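Local coordinates for McyG protein (Microcystis aeruginosa PCC 7806, PDB 4R0M) that binds phenylalanyl-adenylate in its adenylation domain and probably activates the substrate for transfer to the attached peptidyl carrier domain during microcystin synthesis, at residues A55-N60 against A161-E166; Q76-Q81 against L129-L134; T467-V472 against D480-T485; E117-I122 against G187-V192; W259-Q264 against V291-S296. All blocks are in the same frame, centred on the assembly; numbering follows the deposited sequence.

Interaction 1. Residues A55-N60 against A161-E166; sequences ALVILN and APSKIE
Leu56, Val57 and Asn60, which share one face of helix 48-64, meet the loop 161-166 in three different ways. Asn60 has CG anti to its backbone N (chi1 -175°), which carries the amide off the helix and into the concave side of the loop. There its CG lies 3.6 Å from Lys164 N and 3.8 Å from Pro162 O, so the flat group lies close to the loop backbone. One turn back, Val57 also has CG1 anti to its N (chi1 176°), and this branch alone does the touching, with CG1 3.7 Å from Ser163 OG. That hydroxyl is already turned back into its own loop: Ser163 OG donates to Ala161 O at 2.6 Å, approaching from 32° above the carbonyl plane. The bond closes a small bend and leaves the oxygen resting against the valine methyl. At the far end Leu56 and Ile165 meet branch to branch, CD2 of Leu56 lying 4.3 Å from CG2 of Ile165, a loose apolar touch near solvent. The backbones come nearest at Val57 and Ser163, whose CA atoms are 5.9 Å apart. Further along the same helix, Gln64 NE2 makes a hydrogen bond with Pro162 O. Ile58 and Leu59 turn instead to helix 80-93, meeting Pro85, Ala89 and Leu92. The geometry is that of an irregular surface segment laid over the outer side of a helix whose other face packs on helix 80-93, here in the large N-terminal part of an ANL-type adenylation fold, about 32 Å from the centre of the chain.

Interaction 2. Residues Q76-Q81 against L129-L134; sequences QIAKNQ and LSDSEL
Two neighbouring strands of a parallel four-stranded sheet, 72-76 and 128-130, end side by side here, and an Asx motif at Asp131 takes over where their ladder stops. The last regular link is Gln76 N to Leu129 O at 2.7 Å, with the donor nearly along the C=O axis. Beyond it a side chain replaces the backbone: Ser130, its OG anti to its own N, donates to Gln76 O at 3.1 Å, in the plane of that carbonyl. Asp131 places CG in the crowded position between its N and carbonyl carbon (chi1 55°), sending the two carboxylate oxygens to different tasks. OD2 accepts from Ala78 N at 2.8 Å, met from above the carboxylate plane, and from Lys79 N at 3.0 Å through its anti lone pair, the latter bond being fairly straight (156°). OD1 accepts from Leu134 N at 3.0 Å, closing the turn that follows the strand. Ile77 CG2 lies beside the carboxylate, 3.9 Å from Asp131 OD2, and Ala78 CB rests 3.8 Å from Leu134 CD1. At the strand ends Ile77 and Leu129 lie side by side, CD1 of the first 4.0 Å from CB of the second. Lys79 is the N-cap residue of helix 80-93, whose Asp82 also touches Asp131. Three backbone N-H groups thus fix the rotation of a buried carboxylate near a helix start, an environment that would probably favour its ionised form, although the nearby acid could oppose this.

Interaction 3. Residues T467-V472 against D480-T485; sequences TAAFAV and DLLIIT
Phe470 leaves its strand with CG in the crowded position between backbone N and carbonyl carbon (chi1 58°), so that beyond CB the ring leans across the partner strand. CD1 comes to 4.0 Å from Ile483 O. CE1 passes Thr485 CG2 at the ring edge, at 4.3 Å, while CE2 lies 3.8 Å from Ile483 CB. The tip, CZ, is 3.6 Å from Ile483 CG2. Ile483 CB stands over one face, 25° off the ring normal, making a CH-pi contact, and its other branch ends at CD1, 3.5 Å from Val472 CG2. In the backbone, Phe470 and Ile483 form an antiparallel hydrogen-bonded pair, Ile483 N to Phe470 O being 2.8 Å and nearly along the C=O axis. An alanine in place of Phe470 would probably lose the cover over Ile483 and the edge contact with Thr485. The two segments make a beta hairpin, with strand 517-520 running parallel on the far side of 479-486. Helix 536-545 packs on the face bearing Ala468, Val472 and Thr485, and helix 449-457 on that of Ala469 and Ile484.

Interaction 4. Residues E117-I122 against G187-V192; sequences ENVWKI and GMPKGV
Successive bends at chi2 (-68°) and chi3 (-111°) fold Met188, modelled as selenomethionine, back across helix 111-122, while Asn118 turns CG anti to its carbonyl carbon (chi1 -77°) to meet it. SE lies 3.9 Å from Asn118 CG, 4.0 Å from its ND2 and 4.1 Å from its OD1. These nearly equal distances put the selenium above the flat of the amide, not at its rim. The terminal CE then slides past Ile122, coming to 3.9 Å from CG1. Disorder at Met188 makes this half of the contact less certain than the other. Pro189 supplies the firmer half with the edge of its ring: CG sits 4.0 Å from Val119 CG2 and 4.2 Å from Ile122 CD1, and CD is 4.2 Å from Asn118 CB. The proline therefore rests on three helix residues spread over about one turn, by van der Waals contact. Met188 and Pro189 belong to the TSGSTGMPKG sequence, consistent with the phosphate-binding loop of the ANL family, and the Pro189 side chain is about 11 Å from the bound adenylate. Around the contact, Phe181 of strand 176-182 touches both Val119 and Pro189, strand 190-195 pairs antiparallel with 176-182, and Trp120 makes an edge-to-face contact with Trp150.

Interaction 5. Residues W259-Q264 against V291-S296; sequences WLELIQ and VSYNLS
Asn294 OD1 is gripped by two donors of the same residue: Ser296 OG at 2.6 Å, in the amide plane on a lone pair, and Ser296 N at 3.2 Å, from 48° above that plane. The second bond defines an Asx turn in the loop leading to strand 300-303. Across the contact, Asn294 uses its backbone N-H, donating to Gln264 OE1 at 2.7 Å with an N-H...O angle of 159°. Gln264 reaches it with an extended chain whose CG is anti to its N (chi1 -180°), and the donor falls on a lone pair of OE1. A serine in place of Gln264 would probably lose this link from helix 258-265 to the loop, along with the contact of CG with Asn294 O. Tyr293 lies with one ring face under Leu260 CB, which stands 4.2 Å above its centre. Glu261 comes to the ring edge, OE1 being 3.2 Å from CE1, with its carboxylate plane almost perpendicular to the ring. Leu295 rests its CD2 against Leu260 O at 3.5 Å and Ile263 CG2 at 3.8 Å, and touches Leu320 of helix 310-320 as well. A carboxylate facing the hydrogen-bearing rim of a tyrosine is likely to be mildly attractive, so the Gln264 bond and this contact probably complement the apolar packing between helix and loop.

In the fold
From the N terminus, interaction 1 closes the widest loop, joining helix 48-64 to the segment after helix 155-158. Interaction 2 is nested inside it, linking the ends of strands 72-76 and 128-130, with its centre about 19 Å from that of interaction 1. Interaction 4 starts within both loops, on helix 111-122, and ends beyond them where strand 190-195 begins, so it crosses interactions 1 and 2. Interaction 5 follows in series, fixing helix 258-265 to the loop before strand 300-303; its centre is about 40 Å from that of interaction 4. Last comes interaction 3, a local hairpin lying across the chain's centre from interaction 1, about 53 Å away between centres.

Interaction 1. Residues A55-N60 against A161-E166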
# COMPACT_ATOMS: atom_id res chain seq x y z
N ALA A 55 1.80 -3.27 -25.36
CA ALA A 55 0.81 -2.25 -25.02
C ALA A 55 0.04 -1.73 -26.24
O ALA A 55 -1.17 -1.55 -26.16
CB ALA A 55 1.48 -1.10 -24.27
N LEU A 56 0.74 -1.51 -27.35
CA LEU A 56 0.12 -1.05 -28.60
C LEU A 56 -0.90 -2.04 -29.14
O LEU A 56 -1.95 -1.64 -29.65
CB LEU A 56 1.18 -0.76 -29.67
CG LEU A 56 2.07 0.48 -29.56
CD1 LEU A 56 3.08 0.50 -30.70
CD2 LEU A 56 1.24 1.76 -29.56
N VAL A 57 -0.59 -3.33 -29.03
CA VAL A 57 -1.48 -4.40 -29.48
C VAL A 57 -2.75 -4.43 -28.64
O VAL A 57 -3.85 -4.49 -29.17
CB VAL A 57 -0.78 -5.79 -29.45
CG1 VAL A 57 -1.75 -6.90 -29.82
CG2 VAL A 57 0.42 -5.81 -30.39
N ILE A 58 -2.57 -4.36 -27.31
CA ILE A 58 -3.70 -4.33 -26.37
C ILE A 58 -4.53 -3.07 -26.58
O ILE A 58 -5.77 -3.13 -26.59
CB ILE A 58 -3.22 -4.43 -24.91
CG1 ILE A 58 -2.55 -5.78 -24.65
CG2 ILE A 58 -4.38 -4.23 -23.94
CD1 ILE A 58 -1.50 -5.77 -23.56
N LEU A 59 -3.85 -1.94 -26.76
CA LEU A 59 -4.51 -0.66 -27.04
C LEU A 59 -5.41 -0.73 -28.28
O LEU A 59 -6.53 -0.21 -28.26
CB LEU A 59 -3.48 0.46 -27.19
CG LEU A 59 -3.98 1.87 -27.56
CD1 LEU A 59 -5.07 2.36 -26.61
CD2 LEU A 59 -2.81 2.84 -27.58
N ASN A 60 -4.91 -1.36 -29.34
CA ASN A 60 -5.70 -1.56 -30.55
C ASN A 60 -6.92 -2.43 -30.29
O ASN A 60 -8.01 -2.17 -30.82
CB ASN A 60 -4.83 -2.17 -31.66
CG ASN A 60 -5.57 -2.29 -32.98
OD1 ASN A 60 -6.10 -1.31 -33.51
ND2 ASN A 60 -5.62 -3.50 -33.52
N ALA A 161 -6.13 -8.95 -31.27
CA ALA A 161 -6.72 -8.01 -32.17
C ALA A 161 -5.87 -7.81 -33.39
O ALA A 161 -4.63 -7.76 -33.33
CB ALA A 161 -6.97 -6.69 -31.49
N PRO A 162 -6.54 -7.86 -34.54
CA PRO A 162 -5.80 -7.66 -35.77
C PRO A 162 -5.32 -6.28 -35.49
O PRO A 162 -6.12 -5.39 -35.18
CB PRO A 162 -6.89 -7.64 -36.83
CG PRO A 162 -8.09 -7.11 -36.12
CD PRO A 162 -7.99 -7.63 -34.71
N SER A 163 -4.02 -6.07 -35.58
CA SER A 163 -3.52 -4.85 -35.05
C SER A 163 -3.30 -3.83 -36.14
O SER A 163 -2.29 -3.82 -36.84
CB SER A 163 -2.27 -5.12 -34.24
OG SER A 163 -2.49 -6.23 -33.42
N LYS A 164 -4.29 -2.95 -36.24
CA LYS A 164 -4.37 -1.98 -37.28
C LYS A 164 -3.91 -0.77 -36.50
O LYS A 164 -4.67 0.13 -36.17
CB LYS A 164 -5.82 -1.76 -37.72
CG LYS A 164 -6.54 -2.90 -38.42
CD LYS A 164 -7.96 -2.43 -38.73
CE LYS A 164 -8.81 -3.45 -39.47
NZ LYS A 164 -10.19 -2.94 -39.71
N ILE A 165 -2.63 -0.76 -36.17
CA ILE A 165 -2.20 0.28 -35.24
C ILE A 165 -2.05 1.65 -35.92
O ILE A 165 -1.36 1.78 -36.93
CB ILE A 165 -0.90 -0.11 -34.51
CG1 ILE A 165 -0.96 -1.56 -34.02
CG2 ILE A 165 -0.63 0.83 -33.34
CD1 ILE A 165 0.39 -2.21 -33.78
N GLU A 166 -2.72 2.65 -35.34
CA GLU A 166 -2.64 4.03 -35.80
C GLU A 166 -1.66 4.80 -34.91
O GLU A 166 -1.06 4.22 -34.00
CB GLU A 166 -4.04 4.65 -35.79
CG GLU A 166 -4.35 5.56 -36.98
CD GLU A 166 -3.99 7.01 -36.73
OE1 GLU A 166 -4.54 7.61 -35.78
OE2 GLU A 166 -3.17 7.56 -37.50

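Interaction 2. Residues Q76-Q81 against L129-L134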
# COMPACT_ATOMS: atom_id res chain seq x y z
N GLN A 76 -9.05 -5.76 -13.29
CA GLN A 76 -9.20 -6.88 -12.37
C GLN A 76 -8.30 -8.02 -12.85
O GLN A 76 -8.77 -9.09 -13.25
CB GLN A 76 -10.66 -7.32 -12.29
CG GLN A 76 -11.56 -6.36 -11.53
CD GLN A 76 -11.40 -6.49 -10.02
OE1 GLN A 76 -10.57 -5.82 -9.41
NE2 GLN A 76 -12.19 -7.38 -9.43
N ILE A 77 -6.99 -7.77 -12.80
CA ILE A 77 -6.00 -8.66 -13.38
C ILE A 77 -5.00 -9.11 -12.31
O ILE A 77 -4.24 -8.30 -11.78
CB ILE A 77 -5.23 -7.97 -14.53
CG1 ILE A 77 -6.21 -7.38 -15.56
CG2 ILE A 77 -4.27 -8.95 -15.20
CD1 ILE A 77 -5.62 -6.28 -16.42
N ALA A 78 -5.01 -10.41 -12.01
CA ALA A 78 -4.10 -10.98 -11.01
C ALA A 78 -2.72 -11.30 -11.60
O ALA A 78 -1.71 -11.20 -10.90
CB ALA A 78 -4.70 -12.23 -10.39
N LYS A 79 -2.69 -11.67 -12.87
CA LYS A 79 -1.44 -12.02 -13.55
C LYS A 79 -0.65 -10.77 -13.93
O LYS A 79 -1.10 -9.96 -14.74
CB LYS A 79 -1.74 -12.87 -14.78
CG LYS A 79 -0.56 -13.68 -15.29
CD LYS A 79 -0.96 -14.48 -16.52
CE LYS A 79 0.23 -15.22 -17.12
NZ LYS A 79 -0.17 -15.93 -18.36
N ASN A 80 0.53 -10.63 -13.33
CA ASN A 80 1.38 -9.45 -13.54
C ASN A 80 1.82 -9.23 -14.99
O ASN A 80 1.98 -8.09 -15.42
CB ASN A 80 2.59 -9.50 -12.59
CG ASN A 80 2.21 -9.28 -11.14
OD1 ASN A 80 1.04 -9.06 -10.82
ND2 ASN A 80 3.19 -9.33 -10.25
N GLN A 81 2.00 -10.33 -15.73
CA GLN A 81 2.37 -10.27 -17.15
C GLN A 81 1.25 -9.70 -18.02
O GLN A 81 1.49 -9.34 -19.18
CB GLN A 81 2.76 -11.66 -17.67
CG GLN A 81 3.97 -12.29 -16.98
CD GLN A 81 3.58 -13.20 -15.82
OE1 GLN A 81 3.02 -12.76 -14.81
NE2 GLN A 81 3.90 -14.49 -15.96
N LEU A 129 -11.33 -5.12 -17.41
CA LEU A 129 -10.20 -5.89 -17.93
C LEU A 129 -9.84 -6.97 -16.92
O LEU A 129 -9.68 -6.69 -15.73
CB LEU A 129 -9.00 -4.96 -18.13
CG LEU A 129 -8.78 -4.13 -19.40
CD1 LEU A 129 -9.87 -3.08 -19.52
CD2 LEU A 129 -7.40 -3.50 -19.50
N SER A 130 -9.71 -8.20 -17.40
CA SER A 130 -9.32 -9.32 -16.54
C SER A 130 -8.25 -10.18 -17.21
O SER A 130 -7.78 -9.86 -18.30
CB SER A 130 -10.55 -10.16 -16.17
OG SER A 130 -10.24 -11.06 -15.12
N ASP A 131 -7.86 -11.26 -16.53
CA ASP A 131 -6.99 -12.27 -17.13
C ASP A 131 -7.80 -13.54 -17.41
O ASP A 131 -8.97 -13.63 -17.03
CB ASP A 131 -5.75 -12.55 -16.26
CG ASP A 131 -6.10 -12.94 -14.82
OD1 ASP A 131 -7.03 -13.75 -14.62
OD2 ASP A 131 -5.42 -12.45 -13.89
N SER A 132 -7.18 -14.51 -18.08
CA SER A 132 -7.86 -15.73 -18.51
C SER A 132 -8.35 -16.62 -17.36
O SER A 132 -9.31 -17.37 -17.51
CB SER A 132 -6.97 -16.54 -19.46
OG SER A 132 -6.67 -15.78 -20.62
N GLU A 133 -7.68 -16.52 -16.21
CA GLU A 133 -8.04 -17.29 -15.03
C GLU A 133 -9.32 -16.77 -14.36
O GLU A 133 -10.15 -17.55 -13.91
CB GLU A 133 -6.87 -17.30 -14.03
CG GLU A 133 -6.93 -18.42 -12.99
CD GLU A 133 -5.99 -18.20 -11.82
OE1 GLU A 133 -5.98 -17.08 -11.25
OE2 GLU A 133 -5.26 -19.15 -11.46
N LEU A 134 -9.47 -15.44 -14.32
CA LEU A 134 -10.54 -14.79 -13.56
C LEU A 134 -11.77 -14.42 -14.38
O LEU A 134 -12.83 -14.15 -13.81
CB LEU A 134 -10.02 -13.54 -12.86
CG LEU A 134 -9.01 -13.70 -11.71
CD1 LEU A 134 -8.31 -12.37 -11.47
CD2 LEU A 134 -9.68 -14.19 -10.44

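Interaction 3. Residues T467-V472 against D480-T485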
# COMPACT_ATOMS: atom_id res chain seq x y z
N THR A 467 -3.11 -8.42 13.61
CA THR A 467 -3.41 -7.91 14.91
C THR A 467 -3.84 -6.47 14.85
O THR A 467 -3.39 -5.76 14.03
CB THR A 467 -2.21 -8.07 15.82
OG1 THR A 467 -1.84 -9.43 15.86
CG2 THR A 467 -2.55 -7.67 17.17
N ALA A 468 -4.77 -6.07 15.70
CA ALA A 468 -5.25 -4.69 15.76
C ALA A 468 -5.58 -4.26 17.19
O ALA A 468 -6.05 -5.07 17.99
CB ALA A 468 -6.46 -4.51 14.86
N ALA A 469 -5.32 -3.00 17.49
CA ALA A 469 -5.67 -2.41 18.77
C ALA A 469 -6.40 -1.09 18.56
O ALA A 469 -5.90 -0.19 17.89
CB ALA A 469 -4.42 -2.21 19.62
N PHE A 470 -7.61 -0.99 19.12
CA PHE A 470 -8.43 0.21 19.00
C PHE A 470 -9.28 0.43 20.24
O PHE A 470 -9.50 -0.50 21.03
CB PHE A 470 -9.31 0.16 17.74
CG PHE A 470 -10.23 -1.02 17.69
CD1 PHE A 470 -9.80 -2.23 17.14
CD2 PHE A 470 -11.53 -0.94 18.18
CE1 PHE A 470 -10.65 -3.32 17.09
CE2 PHE A 470 -12.38 -2.03 18.13
CZ PHE A 470 -11.94 -3.22 17.58
N ALA A 471 -9.77 1.66 20.41
CA ALA A 471 -10.56 2.03 21.58
C ALA A 471 -11.99 2.45 21.22
O ALA A 471 -12.19 3.28 20.33
CB ALA A 471 -9.86 3.14 22.36
N VAL A 472 -12.96 1.87 21.91
CA VAL A 472 -14.36 2.30 21.80
C VAL A 472 -14.84 2.89 23.13
O VAL A 472 -14.31 2.56 24.19
CB VAL A 472 -15.31 1.16 21.34
CG1 VAL A 472 -14.74 0.40 20.15
CG2 VAL A 472 -15.64 0.20 22.48
N ASP A 480 -13.88 4.32 28.51
CA ASP A 480 -13.22 3.86 27.29
C ASP A 480 -12.63 2.46 27.44
O ASP A 480 -11.94 2.16 28.41
CB ASP A 480 -12.13 4.85 26.87
CG ASP A 480 -12.71 6.10 26.23
OD1 ASP A 480 -13.44 5.98 25.23
OD2 ASP A 480 -12.42 7.21 26.73
N LEU A 481 -12.91 1.61 26.45
CA LEU A 481 -12.41 0.24 26.45
C LEU A 481 -11.36 0.04 25.36
O LEU A 481 -11.50 0.55 24.24
CB LEU A 481 -13.56 -0.76 26.25
CG LEU A 481 -14.80 -0.72 27.16
CD1 LEU A 481 -15.84 -1.71 26.65
CD2 LEU A 481 -14.47 -1.00 28.62
N LEU A 482 -10.30 -0.70 25.70
CA LEU A 482 -9.31 -1.12 24.72
C LEU A 482 -9.69 -2.49 24.18
O LEU A 482 -9.87 -3.44 24.95
CB LEU A 482 -7.91 -1.16 25.35
CG LEU A 482 -6.78 -1.83 24.55
CD1 LEU A 482 -6.39 -1.00 23.33
CD2 LEU A 482 -5.57 -2.09 25.44
N ILE A 483 -9.81 -2.58 22.86
CA ILE A 483 -10.16 -3.84 22.21
C ILE A 483 -8.99 -4.33 21.36
O ILE A 483 -8.40 -3.56 20.59
CB ILE A 483 -11.46 -3.73 21.38
CG1 ILE A 483 -12.66 -3.41 22.27
CG2 ILE A 483 -11.75 -5.03 20.64
CD1 ILE A 483 -12.85 -1.94 22.57
N ILE A 484 -8.67 -5.61 21.50
CA ILE A 484 -7.59 -6.23 20.76
C ILE A 484 -8.13 -7.41 19.95
O ILE A 484 -8.74 -8.33 20.50
CB ILE A 484 -6.45 -6.67 21.70
CG1 ILE A 484 -5.62 -5.44 22.12
CG2 ILE A 484 -5.56 -7.72 21.05
CD1 ILE A 484 -4.75 -5.65 23.34
N THR A 485 -7.91 -7.36 18.64
CA THR A 485 -8.25 -8.46 17.75
C THR A 485 -6.97 -9.04 17.18
O THR A 485 -6.01 -8.31 16.92
CB THR A 485 -9.17 -8.00 16.61
OG1 THR A 485 -8.57 -6.91 15.91
CG2 THR A 485 -10.54 -7.57 17.15

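Interaction 4. Residues E117-I122 against G187-V192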
# COMPACT_ATOMS: atom_id res chain seq x y z
N GLU A 117 -18.12 -3.44 -7.51
CA GLU A 117 -19.49 -3.08 -7.88
C GLU A 117 -19.78 -1.60 -7.66
O GLU A 117 -20.44 -0.97 -8.50
CB GLU A 117 -20.51 -3.95 -7.12
CG GLU A 117 -20.50 -5.41 -7.55
CD GLU A 117 -21.52 -6.27 -6.82
OE1 GLU A 117 -22.34 -5.73 -6.05
OE2 GLU A 117 -21.50 -7.50 -7.02
N ASN A 118 -19.30 -1.05 -6.55
CA ASN A 118 -19.51 0.37 -6.24
C ASN A 118 -18.81 1.29 -7.23
O ASN A 118 -19.42 2.23 -7.75
CB ASN A 118 -19.07 0.69 -4.80
CG ASN A 118 -20.07 0.22 -3.76
OD1 ASN A 118 -21.25 0.01 -4.05
ND2 ASN A 118 -19.60 0.07 -2.52
N VAL A 119 -17.53 1.02 -7.48
CA VAL A 119 -16.74 1.79 -8.43
C VAL A 119 -17.36 1.69 -9.83
O VAL A 119 -17.48 2.70 -10.53
CB VAL A 119 -15.26 1.32 -8.44
CG1 VAL A 119 -14.49 1.95 -9.60
CG2 VAL A 119 -14.59 1.65 -7.12
N TRP A 120 -17.78 0.48 -10.20
CA TRP A 120 -18.45 0.23 -11.48
C TRP A 120 -19.67 1.10 -11.67
O TRP A 120 -19.90 1.62 -12.76
CB TRP A 120 -18.82 -1.24 -11.60
CG TRP A 120 -19.47 -1.65 -12.89
CD1 TRP A 120 -18.85 -1.90 -14.12
CD2 TRP A 120 -20.90 -1.91 -13.13
NE1 TRP A 120 -19.78 -2.28 -15.07
CE2 TRP A 120 -21.02 -2.30 -14.54
CE3 TRP A 120 -22.04 -1.85 -12.34
CZ2 TRP A 120 -22.24 -2.61 -15.11
CZ3 TRP A 120 -23.27 -2.17 -12.93
CH2 TRP A 120 -23.37 -2.54 -14.28
N LYS A 121 -20.44 1.27 -10.60
CA LYS A 121 -21.63 2.12 -10.62
C LYS A 121 -21.27 3.61 -10.66
O LYS A 121 -21.90 4.39 -11.38
CB LYS A 121 -22.54 1.82 -9.42
CG LYS A 121 -23.26 0.48 -9.54
CD LYS A 121 -23.89 0.04 -8.23
CE LYS A 121 -24.50 -1.35 -8.36
NZ LYS A 121 -25.32 -1.74 -7.18
N ILE A 122 -20.24 4.00 -9.90
CA ILE A 122 -19.76 5.38 -9.88
C ILE A 122 -19.27 5.84 -11.26
O ILE A 122 -19.47 7.00 -11.64
CB ILE A 122 -18.65 5.57 -8.81
CG1 ILE A 122 -19.25 5.47 -7.40
CG2 ILE A 122 -17.94 6.91 -8.97
CD1 ILE A 122 -18.25 5.17 -6.31
N GLY A 187 -18.83 4.13 4.15
CA GLY A 187 -19.55 4.40 2.90
C GLY A 187 -18.79 4.13 1.61
O GLY A 187 -18.13 3.10 1.47
N MSE A 188 -18.91 5.07 0.67
CA MSE A 188 -18.40 4.90 -0.69
C MSE A 188 -16.91 5.12 -0.77
O MSE A 188 -16.34 5.87 0.03
CB MSE A 188 -19.13 5.87 -1.62
CG MSE A 188 -20.62 5.54 -1.77
SE MSE A 188 -20.88 3.85 -2.76
CE MSE A 188 -21.65 4.60 -4.42
N PRO A 189 -16.24 4.46 -1.75
CA PRO A 189 -14.80 4.63 -1.96
C PRO A 189 -14.44 5.99 -2.57
O PRO A 189 -15.24 6.59 -3.29
CB PRO A 189 -14.45 3.50 -2.93
CG PRO A 189 -15.72 3.22 -3.65
CD PRO A 189 -16.80 3.42 -2.64
N LYS A 190 -13.23 6.46 -2.28
CA LYS A 190 -12.76 7.77 -2.72
C LYS A 190 -11.82 7.62 -3.92
O LYS A 190 -10.80 6.94 -3.84
CB LYS A 190 -12.07 8.52 -1.57
CG LYS A 190 -12.64 8.23 -0.19
CD LYS A 190 -12.33 9.32 0.83
CE LYS A 190 -10.87 9.31 1.29
NZ LYS A 190 -10.55 8.20 2.22
N GLY A 191 -12.18 8.27 -5.03
CA GLY A 191 -11.43 8.14 -6.28
C GLY A 191 -10.37 9.20 -6.49
O GLY A 191 -10.67 10.32 -6.88
N VAL A 192 -9.11 8.82 -6.24
CA VAL A 192 -7.99 9.75 -6.38
C VAL A 192 -7.62 9.93 -7.85
O VAL A 192 -7.25 8.98 -8.53
CB VAL A 192 -6.77 9.29 -5.56
CG1 VAL A 192 -5.62 10.27 -5.72
CG2 VAL A 192 -7.13 9.13 -4.09

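Interaction 5. Residues W259-Q264 against V291-S296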
# COMPACT_ATOMS: atom_id res chain seq x y z
N TRP A 259 12.17 -13.27 -0.38
CA TRP A 259 12.41 -11.85 -0.60
C TRP A 259 13.88 -11.55 -0.52
O TRP A 259 14.42 -10.83 -1.36
CB TRP A 259 11.63 -11.02 0.40
CG TRP A 259 11.68 -9.52 0.16
CD1 TRP A 259 11.94 -8.86 -1.04
CD2 TRP A 259 11.41 -8.45 1.13
NE1 TRP A 259 11.88 -7.50 -0.87
CE2 TRP A 259 11.56 -7.19 0.40
CE3 TRP A 259 11.08 -8.42 2.48
CZ2 TRP A 259 11.39 -5.96 1.02
CZ3 TRP A 259 10.91 -7.17 3.09
CH2 TRP A 259 11.06 -5.97 2.38
N LEU A 260 14.54 -12.11 0.50
CA LEU A 260 15.98 -11.96 0.69
C LEU A 260 16.78 -12.68 -0.39
O LEU A 260 17.82 -12.20 -0.84
CB LEU A 260 16.39 -12.47 2.08
CG LEU A 260 16.45 -11.51 3.28
CD1 LEU A 260 15.31 -10.49 3.31
CD2 LEU A 260 16.50 -12.30 4.57
N GLU A 261 16.27 -13.84 -0.81
CA GLU A 261 16.86 -14.64 -1.87
C GLU A 261 16.86 -13.87 -3.20
O GLU A 261 17.86 -13.87 -3.93
CB GLU A 261 16.10 -15.96 -2.02
CG GLU A 261 16.55 -16.85 -3.18
CD GLU A 261 17.72 -17.75 -2.84
OE1 GLU A 261 18.38 -17.55 -1.79
OE2 GLU A 261 17.99 -18.68 -3.63
N LEU A 262 15.75 -13.21 -3.49
CA LEU A 262 15.59 -12.47 -4.74
C LEU A 262 16.40 -11.17 -4.77
O LEU A 262 16.88 -10.77 -5.84
CB LEU A 262 14.11 -12.20 -5.03
CG LEU A 262 13.25 -13.40 -5.45
CD1 LEU A 262 11.77 -13.08 -5.27
CD2 LEU A 262 13.55 -13.85 -6.87
N ILE A 263 16.56 -10.54 -3.61
CA ILE A 263 17.43 -9.37 -3.49
C ILE A 263 18.88 -9.75 -3.82
O ILE A 263 19.57 -9.04 -4.55
CB ILE A 263 17.35 -8.73 -2.08
CG1 ILE A 263 15.97 -8.08 -1.87
CG2 ILE A 263 18.44 -7.68 -1.89
CD1 ILE A 263 15.62 -7.81 -0.42
N GLN A 264 19.32 -10.90 -3.29
CA GLN A 264 20.66 -11.42 -3.50
C GLN A 264 20.89 -11.85 -4.95
O GLN A 264 21.89 -11.47 -5.57
CB GLN A 264 20.92 -12.59 -2.56
CG GLN A 264 22.31 -13.21 -2.69
CD GLN A 264 22.46 -14.49 -1.88
OE1 GLN A 264 23.12 -14.50 -0.84
NE2 GLN A 264 21.84 -15.57 -2.35
N VAL A 291 21.72 -20.19 7.64
CA VAL A 291 22.03 -19.78 6.26
C VAL A 291 22.52 -18.33 6.25
O VAL A 291 22.26 -17.57 7.18
CB VAL A 291 20.83 -19.95 5.30
CG1 VAL A 291 20.48 -21.43 5.12
CG2 VAL A 291 19.62 -19.16 5.76
N SER A 292 23.23 -17.96 5.19
CA SER A 292 23.68 -16.58 5.03
C SER A 292 23.36 -16.04 3.64
O SER A 292 23.59 -16.71 2.63
CB SER A 292 25.18 -16.45 5.32
OG SER A 292 25.94 -17.32 4.50
N TYR A 293 22.80 -14.84 3.62
CA TYR A 293 22.49 -14.13 2.39
C TYR A 293 23.43 -12.94 2.23
O TYR A 293 23.93 -12.39 3.21
CB TYR A 293 21.04 -13.63 2.41
CG TYR A 293 19.99 -14.73 2.37
CD1 TYR A 293 19.52 -15.23 1.15
CD2 TYR A 293 19.45 -15.25 3.55
CE1 TYR A 293 18.56 -16.22 1.11
CE2 TYR A 293 18.49 -16.24 3.52
CZ TYR A 293 18.04 -16.73 2.30
OH TYR A 293 17.08 -17.71 2.26
N ASN A 294 23.65 -12.54 0.98
CA ASN A 294 24.38 -11.32 0.67
C ASN A 294 23.40 -10.25 0.19
O ASN A 294 22.84 -10.35 -0.90
CB ASN A 294 25.47 -11.59 -0.38
CG ASN A 294 26.19 -10.33 -0.82
OD1 ASN A 294 26.24 -9.33 -0.09
ND2 ASN A 294 26.77 -10.36 -2.01
N LEU A 295 23.20 -9.23 1.03
CA LEU A 295 22.24 -8.17 0.74
C LEU A 295 22.92 -6.81 0.54
O LEU A 295 22.26 -5.77 0.61
CB LEU A 295 21.19 -8.09 1.85
CG LEU A 295 20.40 -9.36 2.20
CD1 LEU A 295 19.47 -9.09 3.37
CD2 LEU A 295 19.63 -9.90 1.01
N SER A 296 24.22 -6.83 0.28
CA SER A 296 25.02 -5.60 0.13
C SER A 296 24.60 -4.71 -1.05
O SER A 296 24.90 -3.52 -1.06
CB SER A 296 26.51 -5.93 0.05
OG SER A 296 26.77 -6.91 -0.94